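Local coordinates for protein nucleoporin NUP82 (Chaetomium thermophilum, PDB 5CWW) that probably serves as a structural component of the nuclear pore complex and as a docking partner for transport factors, this fragment being its N-terminal beta-propeller domain, at residues I428-T433 and K438-I443; T271-L274 and D280-A283; F476-P481 and F502-P507; A189-T194 and A257-R262; G422-I427 and S524-D529. All coordinates share one frame; numbering follows the deposited sequence.

Overall arrangement
Six sheets follow one another along the chain as blades, consistent with a beta-propeller. Contact 4 comes first and joins blade 175-220 to blade 254-370. Contact 2 is a hairpin within the latter, its centre about 10 Å from that of contact 4. Contact 1, about 11 Å from contact 2 between centres, is the hairpin of the sheet 374-476 and packs on contact 2. Contact 3 ties that sheet's outgoing loop to strand 501-506, and contact 5 ties its incoming loop to helix 518-526; contacts 1 and 3 lie in sequence between the two segments of contact 5. Contacts 1 and 2 hold hairpins together within sheets, while 3, 4 and 5 join successive parts of the fold.

Contact 1 (I428-T433 and K438-I443); sequences ICLLST and KICLDI
I428 and C440 face each other as a hydrogen-bonded antiparallel pair, and so do L430 and K438, two residues along. Four backbone bonds result: I428 N to C440 O (2.9 Å) and C440 N to I428 O, then L430 N to K438 O (2.9 Å) and K438 N to L430 O. The second pair has its donors in the carbonyl plane, whereas around I428 and C440 they are tilted by 26° and 27°. Between these rungs C429 and I439 form a non-hydrogen-bonded pair, where C429 CA lies 3.3 Å from K438 O as a CA-H...O contact.

Side chains follow the alternation. On one face I428, L430, K438 and C440 stand together; L430 CD1 reaches C440 SG at 4.2 Å, and I428 CD1 lies 4.0 Å from D442 CB. On the other face a chi2 of -58° folds I439 CD1 over to C429 SG, 3.6 Å away.

Farther out, the C429 and I439 side chains rest on F502 of the next blade, while I428 and L430 meet W273 and V281 of the preceding one. The lysine chain bends at its third torsion and ends at N378, with a salt bridge to E382. The D442 carboxylate is held by the backbone amides of G445 and V446 and by N426.

With the inner amides paired and side chains largely of hydrocarbon and sulfur, the hairpin can lie buried between two blades; the K438 charge is probably balanced by E382, and D442 is anchored by amide groups beyond the strand pairing.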
# COMPACT_ATOMS: atom_id res chain seq x y z
N ILE B 428 4.43 1.65 -12.64
CA ILE B 428 4.48 1.01 -11.33
C ILE B 428 5.91 0.59 -11.04
O ILE B 428 6.48 -0.26 -11.72
CB ILE B 428 3.53 -0.20 -11.26
CG1 ILE B 428 2.07 0.25 -11.35
CG2 ILE B 428 3.70 -0.96 -9.95
CD1 ILE B 428 1.58 0.60 -12.74
N CYS B 429 6.49 1.21 -10.02
CA CYS B 429 7.87 0.94 -9.62
C CYS B 429 7.87 0.09 -8.35
O CYS B 429 7.16 0.41 -7.38
CB CYS B 429 8.63 2.24 -9.40
SG CYS B 429 8.54 3.39 -10.81
N LEU B 430 8.65 -0.98 -8.36
CA LEU B 430 8.67 -1.95 -7.27
C LEU B 430 10.07 -2.11 -6.70
O LEU B 430 11.03 -2.33 -7.45
CB LEU B 430 8.14 -3.31 -7.75
CG LEU B 430 6.80 -3.30 -8.49
CD1 LEU B 430 6.50 -4.68 -9.07
CD2 LEU B 430 5.68 -2.84 -7.57
N LEU B 431 10.18 -2.02 -5.38
CA LEU B 431 11.46 -2.10 -4.69
C LEU B 431 11.55 -3.37 -3.85
O LEU B 431 10.74 -3.59 -2.95
CB LEU B 431 11.65 -0.86 -3.81
CG LEU B 431 12.98 -0.62 -3.10
CD1 LEU B 431 14.16 -0.73 -4.05
CD2 LEU B 431 12.94 0.77 -2.47
N SER B 432 12.53 -4.21 -4.16
CA SER B 432 12.73 -5.48 -3.46
C SER B 432 13.65 -5.31 -2.26
O SER B 432 14.37 -4.32 -2.15
CB SER B 432 13.32 -6.53 -4.41
OG SER B 432 12.56 -6.63 -5.60
N THR B 433 13.62 -6.30 -1.36
CA THR B 433 14.51 -6.32 -0.20
C THR B 433 15.96 -6.14 -0.62
O THR B 433 16.74 -5.46 0.05
CB THR B 433 14.38 -7.65 0.58
OG1 THR B 433 13.02 -7.84 0.98
CG2 THR B 433 15.28 -7.66 1.81
N LYS B 438 12.19 -2.52 -10.11
CA LYS B 438 11.50 -3.00 -11.30
C LYS B 438 10.54 -1.94 -11.80
O LYS B 438 9.69 -1.45 -11.05
CB LYS B 438 10.76 -4.30 -10.99
CG LYS B 438 10.28 -5.05 -12.22
CD LYS B 438 9.69 -6.41 -11.86
CE LYS B 438 10.76 -7.39 -11.40
NZ LYS B 438 10.16 -8.64 -10.86
N ILE B 439 10.70 -1.56 -13.07
CA ILE B 439 9.86 -0.54 -13.69
C ILE B 439 8.85 -1.22 -14.61
O ILE B 439 9.22 -1.81 -15.62
CB ILE B 439 10.69 0.48 -14.49
CG1 ILE B 439 11.82 1.05 -13.63
CG2 ILE B 439 9.79 1.60 -15.03
CD1 ILE B 439 11.35 1.74 -12.36
N CYS B 440 7.58 -1.13 -14.24
CA CYS B 440 6.51 -1.76 -14.99
C CYS B 440 5.58 -0.73 -15.61
O CYS B 440 5.34 0.33 -15.03
CB CYS B 440 5.71 -2.70 -14.09
SG CYS B 440 6.73 -3.90 -13.23
N LEU B 441 5.06 -1.04 -16.79
CA LEU B 441 4.13 -0.17 -17.49
C LEU B 441 2.74 -0.78 -17.51
O LEU B 441 2.57 -1.97 -17.81
CB LEU B 441 4.61 0.11 -18.91
CG LEU B 441 5.99 0.75 -19.05
CD1 LEU B 441 6.42 0.75 -20.52
CD2 LEU B 441 5.99 2.16 -18.49
N ASP B 442 1.74 0.04 -17.19
CA ASP B 442 0.35 -0.40 -17.23
C ASP B 442 -0.21 -0.25 -18.64
O ASP B 442 -0.87 0.74 -18.96
CB ASP B 442 -0.48 0.40 -16.22
CG ASP B 442 -1.93 -0.03 -16.19
OD1 ASP B 442 -2.23 -1.15 -16.68
OD2 ASP B 442 -2.77 0.73 -15.66
N ILE B 443 0.07 -1.25 -19.47
CA ILE B 443 -0.33 -1.24 -20.87
C ILE B 443 -1.85 -1.37 -21.02
O ILE B 443 -2.44 -0.74 -21.90
CB ILE B 443 0.33 -2.40 -21.64
CG1 ILE B 443 1.86 -2.35 -21.49
CG2 ILE B 443 -0.06 -2.38 -23.12
CD1 ILE B 443 2.49 -1.05 -21.96

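Contact 2 (T271-L274 and D280-A283); sequences TLWL and DVYA
W273 and A283 pack together as the non-hydrogen-bonded pair of this hairpin. The A283 methyl lies over one face of the indole: CB is 3.9 Å from the centroid of the W273 six-membered ring and 9° off the ring normal, a CH-pi contact. V281 approaches the same ring differently, at its edge and in its plane, with V281 CG1 3.8 Å from W273 CE3. The V281 chi1 of 173° turns CG1 away from its own backbone N and carries it to that edge. T271 CG2 adds a looser touch to A283 CB at 4.2 Å.

Backbone hydrogen bonds pair L274 with Y282. L274 N reaches Y282 O at 2.8 Å, and Y282 N returns to L274 O at 2.9 Å, both fairly straight. Weaker CA-H...O contacts flank them, from A283 CA to L272 O (3.3 Å) and from V281 CA to L274 O.

Beyond the hairpin, the indole also meets F373, I392 and V394, so it reaches from its own blade into the next. Putting an alanine at W273 would remove the indole and would probably open a gap above A283 CB, leaving V281 CG1 without the edge it packs against.

The backbones of L274 and Y282 thus satisfy each other, while the side chains on the W273 face offer a largely apolar surface on which the adjoining sheet can settle.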
# COMPACT_ATOMS: atom_id res chain seq x y z
N THR B 271 -7.08 5.31 -7.49
CA THR B 271 -6.54 3.95 -7.49
C THR B 271 -5.52 3.78 -6.37
O THR B 271 -4.48 4.44 -6.37
CB THR B 271 -5.88 3.61 -8.83
OG1 THR B 271 -6.82 3.84 -9.89
CG2 THR B 271 -5.45 2.14 -8.86
N LEU B 272 -5.83 2.90 -5.43
CA LEU B 272 -4.88 2.54 -4.39
C LEU B 272 -4.08 1.32 -4.84
O LEU B 272 -4.66 0.29 -5.20
CB LEU B 272 -5.58 2.25 -3.06
CG LEU B 272 -4.66 1.88 -1.89
CD1 LEU B 272 -3.77 3.06 -1.51
CD2 LEU B 272 -5.48 1.42 -0.69
N TRP B 273 -2.76 1.46 -4.83
CA TRP B 273 -1.86 0.38 -5.21
C TRP B 273 -1.24 -0.23 -3.96
O TRP B 273 -0.89 0.50 -3.03
CB TRP B 273 -0.78 0.89 -6.15
CG TRP B 273 -1.25 1.17 -7.54
CD1 TRP B 273 -1.77 2.34 -8.02
CD2 TRP B 273 -1.23 0.26 -8.65
NE1 TRP B 273 -2.07 2.21 -9.35
CE2 TRP B 273 -1.75 0.94 -9.76
CE3 TRP B 273 -0.81 -1.07 -8.80
CZ2 TRP B 273 -1.88 0.34 -11.01
CZ3 TRP B 273 -0.94 -1.66 -10.05
CH2 TRP B 273 -1.47 -0.95 -11.13
N LEU B 274 -1.07 -1.55 -3.95
CA LEU B 274 -0.47 -2.23 -2.81
C LEU B 274 0.58 -3.25 -3.23
O LEU B 274 0.44 -3.92 -4.25
CB LEU B 274 -1.55 -2.95 -1.99
CG LEU B 274 -2.67 -2.09 -1.42
CD1 LEU B 274 -3.89 -2.12 -2.34
CD2 LEU B 274 -3.03 -2.54 -0.02
N ASP B 280 3.63 -9.96 -4.49
CA ASP B 280 2.44 -9.67 -5.29
C ASP B 280 2.05 -8.20 -5.22
O ASP B 280 2.35 -7.50 -4.25
CB ASP B 280 1.27 -10.54 -4.84
CG ASP B 280 1.50 -12.01 -5.09
OD1 ASP B 280 2.29 -12.34 -6.00
OD2 ASP B 280 0.90 -12.84 -4.39
N VAL B 281 1.37 -7.74 -6.27
CA VAL B 281 0.92 -6.37 -6.38
C VAL B 281 -0.59 -6.37 -6.62
O VAL B 281 -1.09 -7.19 -7.38
CB VAL B 281 1.64 -5.62 -7.53
CG1 VAL B 281 1.05 -4.23 -7.75
CG2 VAL B 281 3.13 -5.52 -7.24
N TYR B 282 -1.28 -5.44 -5.97
CA TYR B 282 -2.73 -5.33 -6.10
C TYR B 282 -3.14 -3.88 -6.35
O TYR B 282 -2.39 -2.95 -6.04
CB TYR B 282 -3.42 -5.84 -4.83
CG TYR B 282 -3.30 -7.32 -4.60
CD1 TYR B 282 -2.22 -7.85 -3.91
CD2 TYR B 282 -4.28 -8.20 -5.05
CE1 TYR B 282 -2.11 -9.21 -3.69
CE2 TYR B 282 -4.18 -9.55 -4.84
CZ TYR B 282 -3.09 -10.06 -4.15
OH TYR B 282 -2.99 -11.41 -3.93
N ALA B 283 -4.34 -3.70 -6.89
CA ALA B 283 -4.89 -2.37 -7.10
C ALA B 283 -6.37 -2.34 -6.72
O ALA B 283 -7.10 -3.29 -6.97
CB ALA B 283 -4.70 -1.93 -8.54

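Contact 3 (F476-P481 and F502-P507); sequences FDTLKP and FYVTHP
L479 and H506 make the principal contact, a CH-pi interaction. L479 CD1 sits 3.5 Å from the centroid of the H506 ring and 7° off its normal, which places the methyl squarely over the middle of the imidazole; the two side chains cross at about a right angle. H506 CG lies anti to the backbone N (chi1 -174°), swinging the ring out from the strand to receive the leucine. P507 CD covers the opposite face, nearer the rim, and so sandwiches the ring between hydrocarbon on its two faces.

Simple van der Waals packing supplies the second touch: T478 OG1 lies 4.1 Å from V504 CG1 as the side chains cross.

Polar bonds serve to fix these groups from outside. H506 ND1 is hydrogen-bonded to the backbone N of A508, which sets the rotation of the imidazole, and the T478 hydroxyl is bonded to G435 O. With an alanine in place of H506 the ring is gone, and L479 CD1 is likely to lose its flat platform while A508 N loses its acceptor.

Segment 476-481 is the loop leaving strand 469-476, whereas segment 502-507 is most of inner strand 501-506 and the residue after it. V504 also rests on V437, and F476 pairs in parallel with a strand of another protein's chain. Packing of a blade-connecting loop on the neighbouring blade is consistent with a beta-propeller.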
# COMPACT_ATOMS: atom_id res chain seq x y z
N PHE B 476 16.67 -3.48 -12.47
CA PHE B 476 18.08 -3.24 -12.16
C PHE B 476 18.36 -3.19 -10.67
O PHE B 476 17.51 -2.78 -9.87
CB PHE B 476 18.54 -1.94 -12.82
CG PHE B 476 17.73 -0.73 -12.43
CD1 PHE B 476 18.03 -0.02 -11.28
CD2 PHE B 476 16.68 -0.30 -13.23
CE1 PHE B 476 17.28 1.09 -10.93
CE2 PHE B 476 15.93 0.81 -12.88
CZ PHE B 476 16.24 1.51 -11.73
N ASP B 477 19.56 -3.62 -10.29
CA ASP B 477 20.02 -3.51 -8.91
C ASP B 477 20.34 -2.06 -8.56
O ASP B 477 20.67 -1.26 -9.43
CB ASP B 477 21.26 -4.38 -8.68
CG ASP B 477 20.94 -5.86 -8.62
OD1 ASP B 477 19.83 -6.23 -8.18
OD2 ASP B 477 21.82 -6.67 -8.99
N THR B 478 20.24 -1.74 -7.27
CA THR B 478 20.73 -0.47 -6.75
C THR B 478 21.79 -0.71 -5.68
O THR B 478 22.44 0.22 -5.22
CB THR B 478 19.60 0.39 -6.17
OG1 THR B 478 18.99 -0.29 -5.06
CG2 THR B 478 18.55 0.68 -7.23
N LEU B 479 21.94 -1.98 -5.27
CA LEU B 479 22.93 -2.37 -4.28
C LEU B 479 23.86 -3.45 -4.82
O LEU B 479 23.46 -4.26 -5.65
CB LEU B 479 22.25 -2.88 -3.01
CG LEU B 479 21.35 -1.91 -2.24
CD1 LEU B 479 20.67 -2.63 -1.08
CD2 LEU B 479 22.15 -0.72 -1.73
N LYS B 480 25.10 -3.45 -4.33
CA LYS B 480 26.01 -4.55 -4.61
C LYS B 480 25.64 -5.71 -3.68
O LYS B 480 25.04 -5.48 -2.63
CB LYS B 480 27.47 -4.14 -4.39
CG LYS B 480 27.88 -2.86 -5.10
CD LYS B 480 29.40 -2.73 -5.14
CE LYS B 480 29.83 -1.35 -5.61
NZ LYS B 480 29.49 -0.29 -4.62
N PRO B 481 25.98 -6.95 -4.07
CA PRO B 481 25.66 -8.12 -3.24
C PRO B 481 26.12 -7.98 -1.79
O PRO B 481 25.42 -8.43 -0.88
CB PRO B 481 26.41 -9.25 -3.95
CG PRO B 481 26.49 -8.82 -5.37
CD PRO B 481 26.63 -7.33 -5.33
N PHE B 502 12.99 9.88 -8.93
CA PHE B 502 12.73 9.47 -7.55
C PHE B 502 13.99 8.88 -6.93
O PHE B 502 14.99 8.65 -7.63
CB PHE B 502 11.58 8.46 -7.49
CG PHE B 502 11.72 7.30 -8.44
CD1 PHE B 502 11.31 7.40 -9.75
CD2 PHE B 502 12.27 6.10 -8.00
CE1 PHE B 502 11.44 6.34 -10.63
CE2 PHE B 502 12.40 5.03 -8.87
CZ PHE B 502 11.99 5.15 -10.18
N TYR B 503 13.94 8.63 -5.63
CA TYR B 503 15.11 8.16 -4.89
C TYR B 503 14.87 6.82 -4.22
O TYR B 503 13.74 6.45 -3.91
CB TYR B 503 15.51 9.19 -3.84
CG TYR B 503 15.76 10.55 -4.44
CD1 TYR B 503 17.00 10.88 -4.97
CD2 TYR B 503 14.75 11.51 -4.47
CE1 TYR B 503 17.23 12.11 -5.52
CE2 TYR B 503 14.98 12.75 -5.03
CZ TYR B 503 16.22 13.05 -5.55
OH TYR B 503 16.46 14.28 -6.11
N VAL B 504 15.96 6.09 -4.00
CA VAL B 504 15.95 4.86 -3.22
C VAL B 504 16.91 5.02 -2.05
O VAL B 504 18.11 5.24 -2.25
CB VAL B 504 16.35 3.64 -4.07
CG1 VAL B 504 16.51 2.38 -3.21
CG2 VAL B 504 15.32 3.40 -5.16
N THR B 505 16.37 4.93 -0.83
CA THR B 505 17.17 5.05 0.38
C THR B 505 17.31 3.70 1.06
O THR B 505 16.34 2.95 1.18
CB THR B 505 16.56 6.06 1.37
OG1 THR B 505 16.42 7.34 0.74
CG2 THR B 505 17.44 6.21 2.61
N HIS B 506 18.52 3.41 1.53
CA HIS B 506 18.85 2.13 2.14
C HIS B 506 20.03 2.38 3.07
O HIS B 506 20.79 3.32 2.84
CB HIS B 506 19.19 1.09 1.06
CG HIS B 506 19.39 -0.30 1.59
ND1 HIS B 506 20.62 -0.77 1.98
CD2 HIS B 506 18.52 -1.32 1.76
CE1 HIS B 506 20.50 -2.02 2.39
NE2 HIS B 506 19.24 -2.38 2.27
N PRO B 507 20.18 1.58 4.14
CA PRO B 507 21.33 1.81 5.03
C PRO B 507 22.68 1.81 4.30
O PRO B 507 23.64 2.40 4.80
CB PRO B 507 21.24 0.64 6.01
CG PRO B 507 19.78 0.34 6.08
CD PRO B 507 19.25 0.59 4.70

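Contact 4 (A189-T194 and A257-R262); sequences ALVTVT and ACFPTR
V191 and F259 bury the most surface here, followed closely by A257. The valine comes at the phenyl ring from its rim: V191 CG2 lies in the plane of the F259 ring, 3.6 Å from CE2 and 3.8 Å from CZ of that ring. The two side chains cross at about a right angle. At V191 a chi1 of 178° leaves CG2 beside the backbone N, and it is this branch that points at the aromatic edge.

A257, two residues before the phenylalanine, offers only a methyl. Its CB meets V193 CG2 at 3.9 Å, so alternate residues on each segment, V191 and V193 facing F259 and A257, supply all the touching groups. The CA atoms of V193 and A257 are 7.1 Å apart, too distant for strand pairing.

The contact joins strand 189-194, in the sheet 175-220, to the end of strand 254-258 and the loop that follows. Around it, the F259 ring meets H181, and V193 and A257 share L274.

Between these segments cohesion is wholly apolar, methyl against ring edge and methyl against methyl; the polar link from A257 N runs to S177 OG, not to strand 189-194.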
# COMPACT_ATOMS: atom_id res chain seq x y z
N ALA B 189 -8.44 13.79 4.21
CA ALA B 189 -8.80 12.38 4.12
C ALA B 189 -7.54 11.53 4.10
O ALA B 189 -6.69 11.69 3.22
CB ALA B 189 -9.65 12.12 2.90
N LEU B 190 -7.43 10.63 5.07
CA LEU B 190 -6.25 9.78 5.23
C LEU B 190 -6.58 8.30 5.04
O LEU B 190 -7.62 7.83 5.50
CB LEU B 190 -5.63 10.00 6.61
CG LEU B 190 -4.37 9.18 6.93
CD1 LEU B 190 -3.21 9.60 6.04
CD2 LEU B 190 -4.01 9.32 8.40
N VAL B 191 -5.68 7.59 4.37
CA VAL B 191 -5.80 6.15 4.20
C VAL B 191 -4.68 5.46 4.97
O VAL B 191 -3.50 5.75 4.74
CB VAL B 191 -5.74 5.72 2.72
CG1 VAL B 191 -5.82 4.21 2.59
CG2 VAL B 191 -6.85 6.38 1.93
N THR B 192 -5.04 4.55 5.87
CA THR B 192 -4.07 3.73 6.56
C THR B 192 -4.20 2.28 6.10
O THR B 192 -5.29 1.82 5.77
CB THR B 192 -4.23 3.80 8.10
OG1 THR B 192 -5.53 3.32 8.48
CG2 THR B 192 -4.06 5.24 8.59
N VAL B 193 -3.07 1.58 6.07
CA VAL B 193 -3.03 0.18 5.68
C VAL B 193 -2.17 -0.59 6.67
O VAL B 193 -1.06 -0.16 7.01
CB VAL B 193 -2.48 -0.01 4.25
CG1 VAL B 193 -2.63 -1.46 3.80
CG2 VAL B 193 -3.19 0.92 3.27
N THR B 194 -2.69 -1.73 7.13
CA THR B 194 -1.98 -2.57 8.09
C THR B 194 -1.36 -3.77 7.39
O THR B 194 -1.71 -4.08 6.25
CB THR B 194 -2.94 -3.06 9.20
OG1 THR B 194 -4.06 -3.71 8.61
CG2 THR B 194 -3.43 -1.89 10.04
N ALA B 257 1.76 0.66 0.53
CA ALA B 257 0.67 1.07 -0.34
C ALA B 257 0.85 2.54 -0.71
O ALA B 257 1.44 3.31 0.04
CB ALA B 257 -0.66 0.86 0.33
N CYS B 258 0.34 2.92 -1.88
CA CYS B 258 0.43 4.30 -2.31
C CYS B 258 -0.69 4.64 -3.28
O CYS B 258 -1.28 3.76 -3.92
CB CYS B 258 1.78 4.57 -2.97
SG CYS B 258 2.03 3.68 -4.52
N PHE B 259 -1.00 5.94 -3.36
CA PHE B 259 -1.79 6.48 -4.45
C PHE B 259 -0.82 6.99 -5.50
O PHE B 259 0.32 7.32 -5.18
CB PHE B 259 -2.70 7.62 -3.97
CG PHE B 259 -3.90 7.15 -3.21
CD1 PHE B 259 -4.97 6.56 -3.87
CD2 PHE B 259 -3.98 7.32 -1.84
CE1 PHE B 259 -6.08 6.13 -3.17
CE2 PHE B 259 -5.09 6.90 -1.13
CZ PHE B 259 -6.15 6.30 -1.80
N PRO B 260 -1.27 7.05 -6.76
CA PRO B 260 -0.40 7.68 -7.75
C PRO B 260 -0.08 9.12 -7.38
O PRO B 260 -0.87 9.77 -6.69
CB PRO B 260 -1.22 7.62 -9.04
CG PRO B 260 -2.04 6.40 -8.87
CD PRO B 260 -2.41 6.38 -7.40
N THR B 261 1.09 9.57 -7.80
CA THR B 261 1.47 10.98 -7.76
C THR B 261 0.31 11.79 -8.32
O THR B 261 -0.30 11.38 -9.30
CB THR B 261 2.74 11.23 -8.58
OG1 THR B 261 2.54 10.77 -9.92
CG2 THR B 261 3.92 10.47 -7.98
N ARG B 262 -0.01 12.92 -7.71
CA ARG B 262 -1.19 13.66 -8.16
C ARG B 262 -0.89 14.36 -9.48
O ARG B 262 0.13 14.10 -10.11
CB ARG B 262 -1.64 14.69 -7.11
CG ARG B 262 -3.16 14.90 -7.09
CD ARG B 262 -3.55 16.28 -6.58
NE ARG B 262 -4.99 16.49 -6.64
CZ ARG B 262 -5.61 17.59 -6.22
NH1 ARG B 262 -4.91 18.60 -5.70
NH2 ARG B 262 -6.93 17.69 -6.32

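Contact 5 (G422-I427 and S524-D529); sequences GLSLNI and SELQSD
L526 meets L423, S424 and L425 through tetrahedral groups alone: no ring, amide or carboxylate takes part across this contact. One methyl does the work. L526 CD1 lies 3.6 Å from S424 OG, 4.2 Å from L423 CD1 and 4.4 Å from L425 CD1, so three successive residues of the loop meet it from one side. L526 has CG anti to its carbonyl carbon (chi1 -70°), and CD1 ends the extended branch (chi2 169°) that leads into the group.

The nearest of these partners is polar yet makes only van der Waals contact with the methyl. S424 OG, placed between the backbone N and carbonyl carbon by a chi1 of 57°, spends its hydrogen bonding on E523 and on a basic side chain of another protein's chain.

L526 is the last residue of helix 518-526, with Q527 the first to leave helical geometry, while segment 422-427 leads into strand 427-432 of the preceding blade.

A helix end is thus seated on the loop by leucine contacts, with the serine hydroxyl turned to charged partners; an apolar side chain of the other protein also packs on L526, so fold and assembly meet here.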
# COMPACT_ATOMS: atom_id res chain seq x y z
N GLY B 422 3.72 14.43 -19.52
CA GLY B 422 4.47 13.21 -19.30
C GLY B 422 3.89 12.03 -20.07
O GLY B 422 3.41 12.20 -21.19
N LEU B 423 3.92 10.85 -19.46
CA LEU B 423 3.50 9.63 -20.12
C LEU B 423 2.03 9.30 -19.85
O LEU B 423 1.59 9.32 -18.69
CB LEU B 423 4.38 8.46 -19.68
CG LEU B 423 4.13 7.12 -20.38
CD1 LEU B 423 4.53 7.20 -21.85
CD2 LEU B 423 4.90 6.00 -19.68
N SER B 424 1.30 8.98 -20.90
CA SER B 424 -0.12 8.63 -20.78
C SER B 424 -0.32 7.20 -20.29
O SER B 424 -1.27 6.53 -20.69
CB SER B 424 -0.82 8.83 -22.13
OG SER B 424 -0.20 8.06 -23.14
N LEU B 425 0.57 6.73 -19.42
CA LEU B 425 0.47 5.40 -18.84
C LEU B 425 0.92 5.43 -17.39
O LEU B 425 1.85 6.17 -17.04
CB LEU B 425 1.33 4.39 -19.61
CG LEU B 425 1.06 4.14 -21.09
CD1 LEU B 425 2.20 3.32 -21.66
CD2 LEU B 425 -0.27 3.43 -21.30
N ASN B 426 0.28 4.64 -16.55
CA ASN B 426 0.76 4.45 -15.19
C ASN B 426 2.09 3.71 -15.22
O ASN B 426 2.28 2.77 -15.99
CB ASN B 426 -0.25 3.68 -14.34
CG ASN B 426 -1.61 4.34 -14.30
OD1 ASN B 426 -1.74 5.48 -13.85
ND2 ASN B 426 -2.63 3.63 -14.75
N ILE B 427 3.03 4.17 -14.39
CA ILE B 427 4.30 3.48 -14.21
C ILE B 427 4.36 2.97 -12.78
O ILE B 427 4.32 3.75 -11.83
CB ILE B 427 5.50 4.39 -14.50
CG1 ILE B 427 5.37 5.02 -15.89
CG2 ILE B 427 6.80 3.59 -14.40
CD1 ILE B 427 6.45 6.03 -16.23
N SER B 524 5.72 10.49 -27.16
CA SER B 524 5.73 11.13 -28.47
C SER B 524 5.37 10.11 -29.56
O SER B 524 4.67 10.44 -30.51
CB SER B 524 7.10 11.75 -28.76
OG SER B 524 8.11 10.76 -28.84
N GLU B 525 5.85 8.88 -29.40
CA GLU B 525 5.51 7.82 -30.33
C GLU B 525 4.03 7.46 -30.23
O GLU B 525 3.39 7.14 -31.24
CB GLU B 525 6.37 6.58 -30.08
CG GLU B 525 6.23 5.53 -31.17
CD GLU B 525 6.55 6.07 -32.55
OE1 GLU B 525 7.47 6.92 -32.66
OE2 GLU B 525 5.88 5.67 -33.52
N LEU B 526 3.48 7.49 -29.02
CA LEU B 526 2.06 7.22 -28.82
C LEU B 526 1.21 8.31 -29.47
O LEU B 526 0.10 8.04 -29.94
CB LEU B 526 1.73 7.11 -27.33
CG LEU B 526 2.27 5.88 -26.61
CD1 LEU B 526 2.10 6.02 -25.10
CD2 LEU B 526 1.58 4.61 -27.11
N GLN B 527 1.73 9.53 -29.50
CA GLN B 527 1.04 10.65 -30.11
C GLN B 527 1.51 10.89 -31.54
O GLN B 527 1.17 11.90 -32.15
CB GLN B 527 1.24 11.92 -29.28
CG GLN B 527 0.61 11.85 -27.90
CD GLN B 527 0.77 13.14 -27.12
OE1 GLN B 527 1.35 14.11 -27.61
NE2 GLN B 527 0.27 13.16 -25.89
N SER B 528 2.30 9.96 -32.08
CA SER B 528 2.91 10.13 -33.40
C SER B 528 1.89 10.42 -34.49
O SER B 528 0.84 9.79 -34.56
CB SER B 528 3.72 8.88 -33.78
OG SER B 528 4.35 9.05 -35.04
N ASP B 529 2.23 11.39 -35.33
CA ASP B 529 1.40 11.78 -36.46
C ASP B 529 1.79 11.02 -37.74
O ASP B 529 1.20 11.21 -38.80
CB ASP B 529 1.52 13.30 -36.67
CG ASP B 529 0.51 13.84 -37.66
OD1 ASP B 529 -0.60 13.29 -37.75
OD2 ASP B 529 0.83 14.83 -38.35